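Local coordinates for protein flap endonuclease 1 (Desulfurococcus amylolyticus, PDB 3ORY) that probably cuts the 5′ single-stranded flaps of branched DNA that arise in replication and repair, as flap endonucleases do, at residues D17-E22 / D227-Q232; L100-I105 / G248-P253; D154-P159 / D316-I321. All coordinates share one frame; numbering follows the deposited sequence.

Contact 1: D17-E22 / D227-Q232; sequences DIIPGE and DKLLVQ
The loop that leads into strand 24-26 lies against one side of helix 226-233, and Ile-19, Pro-20 and Glu-22 meet Lys-228, Leu-229 and Gln-232 there. The apolar half of the contact gathers round one methyl. Leu-229 has CG anti to its backbone N (chi1 172°), and its CD1 is touched by two residues of the loop: Ile-19 CD1 approaches Leu-229 CD1 to 3.7 Å, and Pro-20 CD reaches the same methyl, Leu-229 CD1, at 3.7 Å. Both side chains cross the leucine at about a right angle. Ile-19 and Leu-229 are buried, with Tyr-188 packed on the isoleucine and Ala-23 on the leucine.

The two segments are brought together by the sheet. Residues 17-22 run directly into strand 24-26, which pairs antiparallel with strand 216-225, and helix 226-233 starts where that longer strand ends. Strand entry and strand exit therefore fall at the same place, while Ile-18 turns instead to helix 261-271.

One turn further along the helix, Pro-20 CG rests on Gln-232 CB at 3.8 Å, and the contact becomes polar and solvent-facing. Gln-232 is bent at chi2 (-55°), and Glu-22, also bent at chi2, crosses it at about a right angle. Glu-22 CB lies 3.6 Å from the amide carbon Gln-232 CD, and Glu-22 CD lies 3.4 Å from Gln-232 OE1. The carboxylate and amide planes are 35° apart. Glu-22 OE2 and Gln-232 OE1, 3.5 Å apart, are both acceptors and form no bond, so the touch is made largely by the glutamate carbons against the amide, with the two oxygens likely to repel weakly. Lys-228 passes by with its aliphatic chain extended beyond CG, CE being 3.8 Å from Glu-22 O, and its NZ makes a long, weak ion pair with Glu-225.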
loop_
_atom_site.group_PDB
_atom_site.type_symbol
_atom_site.label_atom_id
_atom_site.label_comp_id
_atom_site.label_asym_id
_atom_site.label_seq_id
_atom_site.Cartn_x
_atom_site.Cartn_y
_atom_site.Cartn_z
ATOM N N ASP A 17 -4.506 -9.491 11.403
ATOM C CA ASP A 17 -5.188 -10.450 12.265
ATOM C C ASP A 17 -5.388 -10.026 13.724
ATOM O O ASP A 17 -5.873 -10.823 14.527
ATOM C CB ASP A 17 -4.627 -11.874 12.134
ATOM C CG ASP A 17 -3.122 -11.917 12.125
ATOM O OD1 ASP A 17 -2.503 -11.258 12.993
ATOM O OD2 ASP A 17 -2.570 -12.613 11.237
ATOM N N ILE A 18 -5.036 -8.781 14.065
ATOM C CA ILE A 18 -5.458 -8.239 15.359
ATOM C C ILE A 18 -6.581 -7.207 15.257
ATOM O O ILE A 18 -7.097 -6.768 16.282
ATOM C CB ILE A 18 -4.296 -7.698 16.251
ATOM C CG1 ILE A 18 -3.631 -6.466 15.625
ATOM C CG2 ILE A 18 -3.290 -8.799 16.561
ATOM C CD1 ILE A 18 -2.816 -5.626 16.632
ATOM N N ILE A 19 -6.977 -6.832 14.041
ATOM C CA ILE A 19 -8.093 -5.892 13.888
ATOM C C ILE A 19 -9.433 -6.565 14.245
ATOM O O ILE A 19 -9.844 -7.499 13.569
ATOM C CB ILE A 19 -8.198 -5.311 12.457
ATOM C CG1 ILE A 19 -6.858 -4.702 11.986
ATOM C CG2 ILE A 19 -9.341 -4.296 12.387
ATOM C CD1 ILE A 19 -6.335 -3.536 12.842
ATOM N N PRO A 20 -10.119 -6.079 15.299
ATOM C CA PRO A 20 -11.415 -6.683 15.629
ATOM C C PRO A 20 -12.506 -6.276 14.636
ATOM O O PRO A 20 -12.414 -5.212 14.005
ATOM C CB PRO A 20 -11.732 -6.153 17.032
ATOM C CG PRO A 20 -10.774 -5.023 17.293
ATOM C CD PRO A 20 -9.800 -4.915 16.147
ATOM N N GLY A 21 -13.520 -7.137 14.504
ATOM C CA GLY A 21 -14.658 -6.911 13.614
ATOM C C GLY A 21 -15.345 -5.571 13.788
ATOM O O GLY A 21 -15.720 -4.931 12.803
ATOM N N GLU A 22 -15.498 -5.138 15.036
ATOM C CA GLU A 22 -16.174 -3.872 15.341
ATOM C C GLU A 22 -15.413 -2.636 14.844
ATOM O O GLU A 22 -15.986 -1.548 14.751
ATOM C CB GLU A 22 -16.428 -3.732 16.844
ATOM C CG GLU A 22 -17.290 -4.827 17.461
ATOM C CD GLU A 22 -16.472 -5.944 18.108
ATOM O OE1 GLU A 22 -15.426 -6.356 17.543
ATOM O OE2 GLU A 22 -16.896 -6.413 19.193
ATOM N N ASP A 227 -9.655 5.845 16.335
ATOM C CA ASP A 227 -10.071 5.947 17.737
ATOM C C ASP A 227 -10.981 4.751 18.107
ATOM O O ASP A 227 -10.874 4.198 19.198
ATOM C CB ASP A 227 -10.663 7.340 18.070
ATOM C CG ASP A 227 -9.567 8.439 18.290
ATOM O OD1 ASP A 227 -8.352 8.137 18.396
ATOM O OD2 ASP A 227 -9.923 9.638 18.352
ATOM N N LYS A 228 -11.799 4.308 17.157
ATOM C CA LYS A 228 -12.615 3.093 17.288
ATOM C C LYS A 228 -11.784 1.810 17.470
ATOM O O LYS A 228 -12.092 0.961 18.323
ATOM C CB LYS A 228 -13.479 2.957 16.044
ATOM C CG LYS A 228 -14.835 2.339 16.251
ATOM C CD LYS A 228 -15.679 2.610 15.017
ATOM C CE LYS A 228 -17.099 2.099 15.166
ATOM N NZ LYS A 228 -17.802 2.222 13.859
ATOM N N LEU A 229 -10.743 1.665 16.647
ATOM C CA LEU A 229 -9.779 0.574 16.785
ATOM C C LEU A 229 -9.139 0.547 18.175
ATOM O O LEU A 229 -9.013 -0.508 18.801
ATOM C CB LEU A 229 -8.686 0.695 15.709
ATOM C CG LEU A 229 -7.474 -0.242 15.788
ATOM C CD1 LEU A 229 -7.892 -1.723 15.680
ATOM C CD2 LEU A 229 -6.467 0.104 14.689
ATOM N N LEU A 230 -8.707 1.713 18.640
ATOM C CA LEU A 230 -8.018 1.810 19.920
ATOM C C LEU A 230 -8.938 1.408 21.078
ATOM O O LEU A 230 -8.525 0.667 21.975
ATOM C CB LEU A 230 -7.461 3.228 20.115
ATOM C CG LEU A 230 -6.380 3.711 19.137
ATOM C CD1 LEU A 230 -6.027 5.183 19.409
ATOM C CD2 LEU A 230 -5.110 2.840 19.179
ATOM N N VAL A 231 -10.183 1.887 21.041
ATOM C CA VAL A 231 -11.189 1.555 22.063
ATOM C C VAL A 231 -11.486 0.048 22.078
ATOM O O VAL A 231 -11.430 -0.578 23.138
ATOM C CB VAL A 231 -12.520 2.345 21.874
ATOM C CG1 VAL A 231 -13.601 1.849 22.848
ATOM C CG2 VAL A 231 -12.306 3.858 22.061
ATOM N N GLN A 232 -11.789 -0.522 20.907
ATOM C CA GLN A 232 -12.120 -1.953 20.799
ATOM C C GLN A 232 -10.972 -2.836 21.279
ATOM O O GLN A 232 -11.190 -3.839 21.954
ATOM C CB GLN A 232 -12.494 -2.340 19.361
ATOM C CG GLN A 232 -13.884 -1.915 18.932
ATOM C CD GLN A 232 -14.963 -2.419 19.873
ATOM O OE1 GLN A 232 -15.038 -3.617 20.177
ATOM N NE2 GLN A 232 -15.798 -1.501 20.354
#

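Contact 2: L100-I105 / G248-P253; sequences LKAREI and GTDYNP
Lys-101, at the N-cap position of helix 102-125, gives its NZ to Asp-250 OD2 in a salt bridge of 2.9 Å, on the syn side and near the carboxylate plane. Bends at chi2 and chi3 fold the lysine chain; NZ also pairs with Asp-94. Ala-102 turns its methyl to the proline ring, CB lying 3.8 Å from Pro-253 CG. The backbone N of Arg-103 then meets the other carboxylate oxygen, Asp-250 OD1, at 2.9 Å in a fairly straight bond (162°). Arg-103 NH2 donates to Pro-253 O at 2.7 Å; the oxygen lies in the guanidinium plane, but the bond is bent (140°) and tilted from the carbonyl plane. Gly-248 O sits over one guanidinium face without bonding, while NE bonds Gly-12 O. An alanine at Arg-103 would probably leave the Pro-253 and Gly-12 carbonyls without this donor and open a gap over Gly-248. At Glu-104, the backbone N reaches a water at 3.0 Å that donates to Asp-250 OD1. The carboxylate, probably favoured by the helix N-terminus, thus meets two N-H groups of the first turn, one through water. Thr-249 to Asn-252 form a type I turn, with Thr-249 OG1 accepting from Tyr-251 N in an ST turn. This turn, between helices 237-247 and 261-271, receives the start of helix 102-125, with helix 42-52 covering Lys-101 and Glu-104 and helix 290-298 Thr-249.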
loop_
_atom_site.group_PDB
_atom_site.type_symbol
_atom_site.label_atom_id
_atom_site.label_comp_id
_atom_site.label_asym_id
_atom_site.label_seq_id
_atom_site.Cartn_x
_atom_site.Cartn_y
_atom_site.Cartn_z
ATOM N N LEU A 100 15.900 3.158 -0.501
ATOM C CA LEU A 100 16.412 3.504 0.818
ATOM C C LEU A 100 15.331 3.410 1.891
ATOM O O LEU A 100 15.466 3.996 2.958
ATOM C CB LEU A 100 17.050 4.904 0.793
ATOM C CG LEU A 100 18.183 5.092 -0.225
ATOM C CD1 LEU A 100 18.676 6.538 -0.199
ATOM C CD2 LEU A 100 19.336 4.103 0.032
ATOM N N LYS A 101 14.265 2.665 1.596
ATOM C CA LYS A 101 13.184 2.423 2.544
ATOM C C LYS A 101 13.460 1.102 3.250
ATOM O O LYS A 101 13.207 0.026 2.689
ATOM C CB LYS A 101 11.846 2.359 1.804
ATOM C CG LYS A 101 11.378 3.715 1.243
ATOM C CD LYS A 101 10.978 4.634 2.392
ATOM C CE LYS A 101 9.637 4.235 2.988
ATOM N NZ LYS A 101 9.399 5.066 4.212
ATOM N N ALA A 102 13.970 1.177 4.474
ATOM C CA ALA A 102 14.516 -0.010 5.134
ATOM C C ALA A 102 13.473 -1.100 5.418
ATOM O O ALA A 102 13.745 -2.280 5.218
ATOM C CB ALA A 102 15.274 0.376 6.406
ATOM N N ARG A 103 12.283 -0.710 5.865
ATOM C CA ARG A 103 11.258 -1.707 6.136
ATOM C C ARG A 103 10.757 -2.373 4.840
ATOM O O ARG A 103 10.618 -3.597 4.791
ATOM C CB ARG A 103 10.109 -1.143 6.986
ATOM C CG ARG A 103 8.951 -2.139 7.238
ATOM C CD ARG A 103 9.379 -3.350 8.092
ATOM N NE ARG A 103 8.216 -4.133 8.504
ATOM C CZ ARG A 103 8.247 -5.158 9.353
ATOM N NH1 ARG A 103 7.114 -5.788 9.676
ATOM N NH2 ARG A 103 9.390 -5.552 9.888
ATOM N N GLU A 104 10.513 -1.585 3.793
ATOM C CA GLU A 104 10.061 -2.163 2.521
ATOM C C GLU A 104 11.071 -3.175 2.007
ATOM O O GLU A 104 10.696 -4.210 1.463
ATOM C CB GLU A 104 9.842 -1.095 1.441
ATOM C CG GLU A 104 8.624 -0.223 1.653
ATOM C CD GLU A 104 8.523 0.890 0.610
ATOM O OE1 GLU A 104 9.437 1.033 -0.248
ATOM O OE2 GLU A 104 7.530 1.629 0.657
ATOM N N ILE A 105 12.355 -2.868 2.166
ATOM C CA ILE A 105 13.404 -3.764 1.659
ATOM C C ILE A 105 13.456 -5.048 2.482
ATOM O O ILE A 105 13.614 -6.143 1.931
ATOM C CB ILE A 105 14.776 -3.069 1.627
ATOM C CG1 ILE A 105 14.791 -2.005 0.518
ATOM C CG2 ILE A 105 15.916 -4.101 1.440
ATOM C CD1 ILE A 105 15.833 -0.956 0.728
ATOM N N GLY A 248 8.383 -4.158 13.688
ATOM C CA GLY A 248 9.484 -3.619 12.906
ATOM C C GLY A 248 9.116 -2.431 12.033
ATOM O O GLY A 248 8.172 -2.501 11.246
ATOM N N THR A 249 9.875 -1.340 12.169
ATOM C CA THR A 249 9.651 -0.104 11.407
ATOM C C THR A 249 10.891 0.213 10.574
ATOM O O THR A 249 11.876 -0.525 10.628
ATOM C CB THR A 249 9.384 1.089 12.353
ATOM O OG1 THR A 249 10.585 1.390 13.076
ATOM C CG2 THR A 249 8.263 0.756 13.364
ATOM N N ASP A 250 10.865 1.312 9.815
ATOM C CA ASP A 250 12.069 1.769 9.108
ATOM C C ASP A 250 13.260 1.941 10.047
ATOM O O ASP A 250 14.411 1.797 9.634
ATOM C CB ASP A 250 11.818 3.120 8.409
ATOM C CG ASP A 250 11.076 2.977 7.101
ATOM O OD1 ASP A 250 11.192 1.912 6.431
ATOM O OD2 ASP A 250 10.395 3.951 6.718
ATOM N N TYR A 251 12.980 2.244 11.315
ATOM C CA TYR A 251 14.035 2.520 12.298
ATOM C C TYR A 251 14.549 1.256 13.001
ATOM O O TYR A 251 15.495 1.314 13.780
ATOM C CB TYR A 251 13.533 3.561 13.311
ATOM C CG TYR A 251 13.066 4.802 12.597
ATOM C CD1 TYR A 251 13.986 5.718 12.090
ATOM C CD2 TYR A 251 11.713 5.015 12.353
ATOM C CE1 TYR A 251 13.567 6.843 11.373
ATOM C CE2 TYR A 251 11.279 6.136 11.651
ATOM C CZ TYR A 251 12.211 7.043 11.168
ATOM O OH TYR A 251 11.792 8.145 10.483
ATOM N N ASN A 252 13.892 0.129 12.736
ATOM C CA ASN A 252 14.280 -1.180 13.278
ATOM C C ASN A 252 13.611 -2.259 12.417
ATOM O O ASN A 252 12.687 -2.918 12.861
ATOM C CB ASN A 252 13.935 -1.313 14.787
ATOM C CG ASN A 252 12.427 -1.417 15.071
ATOM O OD1 ASN A 252 11.606 -0.640 14.541
ATOM N ND2 ASN A 252 12.059 -2.374 15.937
ATOM N N PRO A 253 14.075 -2.409 11.156
ATOM C CA PRO A 253 13.337 -3.167 10.127
ATOM C C PRO A 253 13.062 -4.646 10.428
ATOM O O PRO A 253 12.076 -5.203 9.927
ATOM C CB PRO A 253 14.199 -3.024 8.859
ATOM C CG PRO A 253 15.391 -2.233 9.217
ATOM C CD PRO A 253 15.307 -1.773 10.638
HETATM O O HOH W 1 9.795 1.229 4.360
#

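Contact 3: D154-P159 / D316-I321; sequences DAMGIP and DAVKRI
Ala-155, in the last turn of helix 143-156, is the small bump on which this contact turns. Its CB points at helix 315-325 and enters a hollow bounded by three side chains, Ala-317, Val-318 and Ile-321. Val-318 CG2 is 3.6 Å from Ala-155 CB, Ala-317 CB lies 3.7 Å from the same methyl of Ala-155, and Ile-321 CD1 completes the hollow at 4.1 Å from Ala-155 CB. The small alanine side chains are consistent with the close approach of the backbones, the CA atoms of Ala-155 and Val-318 being 5.4 Å apart.

The fit also works in the other direction. The valine's first torsion (chi1 176°, which sets CG1 anti to the backbone N) leaves CG2 to project into the notch between Ala-155 and Met-156. There Val-318 CG2 lies 3.7 Å from the carbonyl oxygen Ala-155 O and 4.0 Å from Met-156 CG, whose chain crosses the valine obliquely. The methionine also packs on Phe-76, Thr-79 and Ile-80 of helix 70-84; Phe-76 also touches Val-318, and Leu-337 of helix 330-347 reaches the valine too. The side chains meet by apolar packing alone.

Just past the bump, Gly-157 with positive phi ends helix 143-156 in a Schellman motif, and the chain turns toward strand 160-162. Backbone hydrogen bonds between Ala-155 and Asp-314 and between Gly-157 and His-311 tie this helix end to the run-in of helix 315-325. The arrangement is an alanine-lined close approach of two helices of an alpha/beta fold, with Val-318, Ile-321 and Met-156 round it: helix 143-156 feeds strand 160-162, which lies parallel to strand 88-93, and helix 315-325, the last but one, packs onto its outgoing end.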
loop_
_atom_site.group_PDB
_atom_site.type_symbol
_atom_site.label_atom_id
_atom_site.label_comp_id
_atom_site.label_asym_id
_atom_site.label_seq_id
_atom_site.Cartn_x
_atom_site.Cartn_y
_atom_site.Cartn_z
ATOM N N ASP A 154 0.715 13.103 -13.502
ATOM C CA ASP A 154 0.693 14.445 -14.100
ATOM C C ASP A 154 -0.098 14.448 -15.410
ATOM O O ASP A 154 -0.981 15.288 -15.610
ATOM C CB ASP A 154 2.112 14.973 -14.384
ATOM C CG ASP A 154 2.922 15.234 -13.115
ATOM O OD1 ASP A 154 2.346 15.217 -12.006
ATOM O OD2 ASP A 154 4.152 15.444 -13.241
ATOM N N ALA A 155 0.223 13.510 -16.297
ATOM C CA ALA A 155 -0.492 13.384 -17.574
ATOM C C ALA A 155 -1.993 13.118 -17.392
ATOM O O ALA A 155 -2.819 13.588 -18.192
ATOM C CB ALA A 155 0.148 12.308 -18.432
ATOM N N MET A 156 -2.344 12.377 -16.340
ATOM C CA MET A 156 -3.748 12.027 -16.048
ATOM C C MET A 156 -4.504 13.146 -15.318
ATOM O O MET A 156 -5.720 13.070 -15.158
ATOM C CB MET A 156 -3.831 10.733 -15.217
ATOM C CG MET A 156 -3.307 9.471 -15.915
ATOM S SD MET A 156 -3.375 7.985 -14.868
ATOM C CE MET A 156 -5.141 7.694 -14.775
ATOM N N GLY A 157 -3.787 14.169 -14.862
ATOM C CA GLY A 157 -4.402 15.276 -14.124
ATOM C C GLY A 157 -4.675 14.954 -12.663
ATOM O O GLY A 157 -5.457 15.648 -11.998
ATOM N N ILE A 158 -4.003 13.915 -12.165
ATOM C CA ILE A 158 -4.171 13.435 -10.800
ATOM C C ILE A 158 -3.073 14.008 -9.900
ATOM O O ILE A 158 -1.892 13.837 -10.180
ATOM C CB ILE A 158 -4.170 11.894 -10.753
ATOM C CG1 ILE A 158 -5.300 11.318 -11.641
ATOM C CG2 ILE A 158 -4.258 11.381 -9.308
ATOM C CD1 ILE A 158 -6.737 11.621 -11.151
ATOM N N PRO A 159 -3.465 14.703 -8.822
ATOM C CA PRO A 159 -2.501 15.326 -7.910
ATOM C C PRO A 159 -1.702 14.305 -7.110
ATOM O O PRO A 159 -2.193 13.213 -6.809
ATOM C CB PRO A 159 -3.390 16.127 -6.958
ATOM C CG PRO A 159 -4.696 15.374 -6.962
ATOM C CD PRO A 159 -4.856 14.916 -8.386
ATOM N N ASP A 316 -2.858 12.817 -24.945
ATOM C CA ASP A 316 -1.676 12.540 -25.748
ATOM C C ASP A 316 -0.449 12.231 -24.881
ATOM O O ASP A 316 0.325 11.327 -25.209
ATOM C CB ASP A 316 -1.364 13.662 -26.725
ATOM C CG ASP A 316 -0.383 13.219 -27.793
ATOM O OD1 ASP A 316 -0.806 12.503 -28.712
ATOM O OD2 ASP A 316 0.801 13.571 -27.710
ATOM N N ALA A 317 -0.293 12.965 -23.778
ATOM C CA ALA A 317 0.829 12.744 -22.862
ATOM C C ALA A 317 0.730 11.354 -22.239
ATOM O O ALA A 317 1.737 10.664 -22.109
ATOM C CB ALA A 317 0.882 13.822 -21.781
ATOM N N VAL A 318 -0.486 10.935 -21.885
ATOM C CA VAL A 318 -0.694 9.569 -21.396
ATOM C C VAL A 318 -0.298 8.549 -22.476
ATOM O O VAL A 318 0.422 7.591 -22.190
ATOM C CB VAL A 318 -2.146 9.305 -20.924
ATOM C CG1 VAL A 318 -2.313 7.837 -20.514
ATOM C CG2 VAL A 318 -2.520 10.216 -19.749
ATOM N N LYS A 319 -0.757 8.767 -23.712
ATOM C CA LYS A 319 -0.397 7.882 -24.825
ATOM C C LYS A 319 1.117 7.793 -25.021
ATOM O O LYS A 319 1.658 6.699 -25.186
ATOM C CB LYS A 319 -1.046 8.315 -26.138
ATOM C CG LYS A 319 -0.655 7.384 -27.289
ATOM C CD LYS A 319 -0.243 8.112 -28.563
ATOM C CE LYS A 319 0.786 9.181 -28.340
ATOM N NZ LYS A 319 1.593 9.380 -29.571
ATOM N N ARG A 320 1.792 8.945 -25.008
ATOM C CA ARG A 320 3.251 8.974 -25.169
ATOM C C ARG A 320 3.948 8.097 -24.121
ATOM O O ARG A 320 4.772 7.245 -24.465
ATOM C CB ARG A 320 3.789 10.413 -25.164
ATOM C CG ARG A 320 3.414 11.223 -26.438
ATOM C CD ARG A 320 4.265 12.502 -26.624
ATOM N NE ARG A 320 4.463 13.229 -25.363
ATOM C CZ ARG A 320 3.677 14.209 -24.914
ATOM N NH1 ARG A 320 2.620 14.613 -25.619
ATOM N NH2 ARG A 320 3.953 14.793 -23.747
ATOM N N ILE A 321 3.593 8.280 -22.854
ATOM C CA ILE A 321 4.159 7.465 -21.773
ATOM C C ILE A 321 3.852 5.962 -21.941
ATOM O O ILE A 321 4.774 5.137 -22.018
ATOM C CB ILE A 321 3.702 7.970 -20.382
ATOM C CG1 ILE A 321 4.259 9.377 -20.126
ATOM C CG2 ILE A 321 4.184 7.023 -19.284
ATOM C CD1 ILE A 321 3.555 10.150 -19.036
#

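Along the chain the three first segments, 17-22, 100-105 and 154-159, come before the three second ones, 227-232, 248-253 and 316-321, in the same order, so every pair of contacts crosses. None touches another. The centres of contact 1 and contact 2 lie about 25 Å apart, those of contact 2 and contact 3 about 32 Å, and those of contact 1 and contact 3 about 39 Å. Helix 237-247 runs between the second segments of contacts 1 and 2, whereas contact 3 sets helix 315-325 against the end of helix 143-156, on the other side of the chain's centre from contact 1. Parts of the chain 143 to 205 residues apart are thus joined at three separate places.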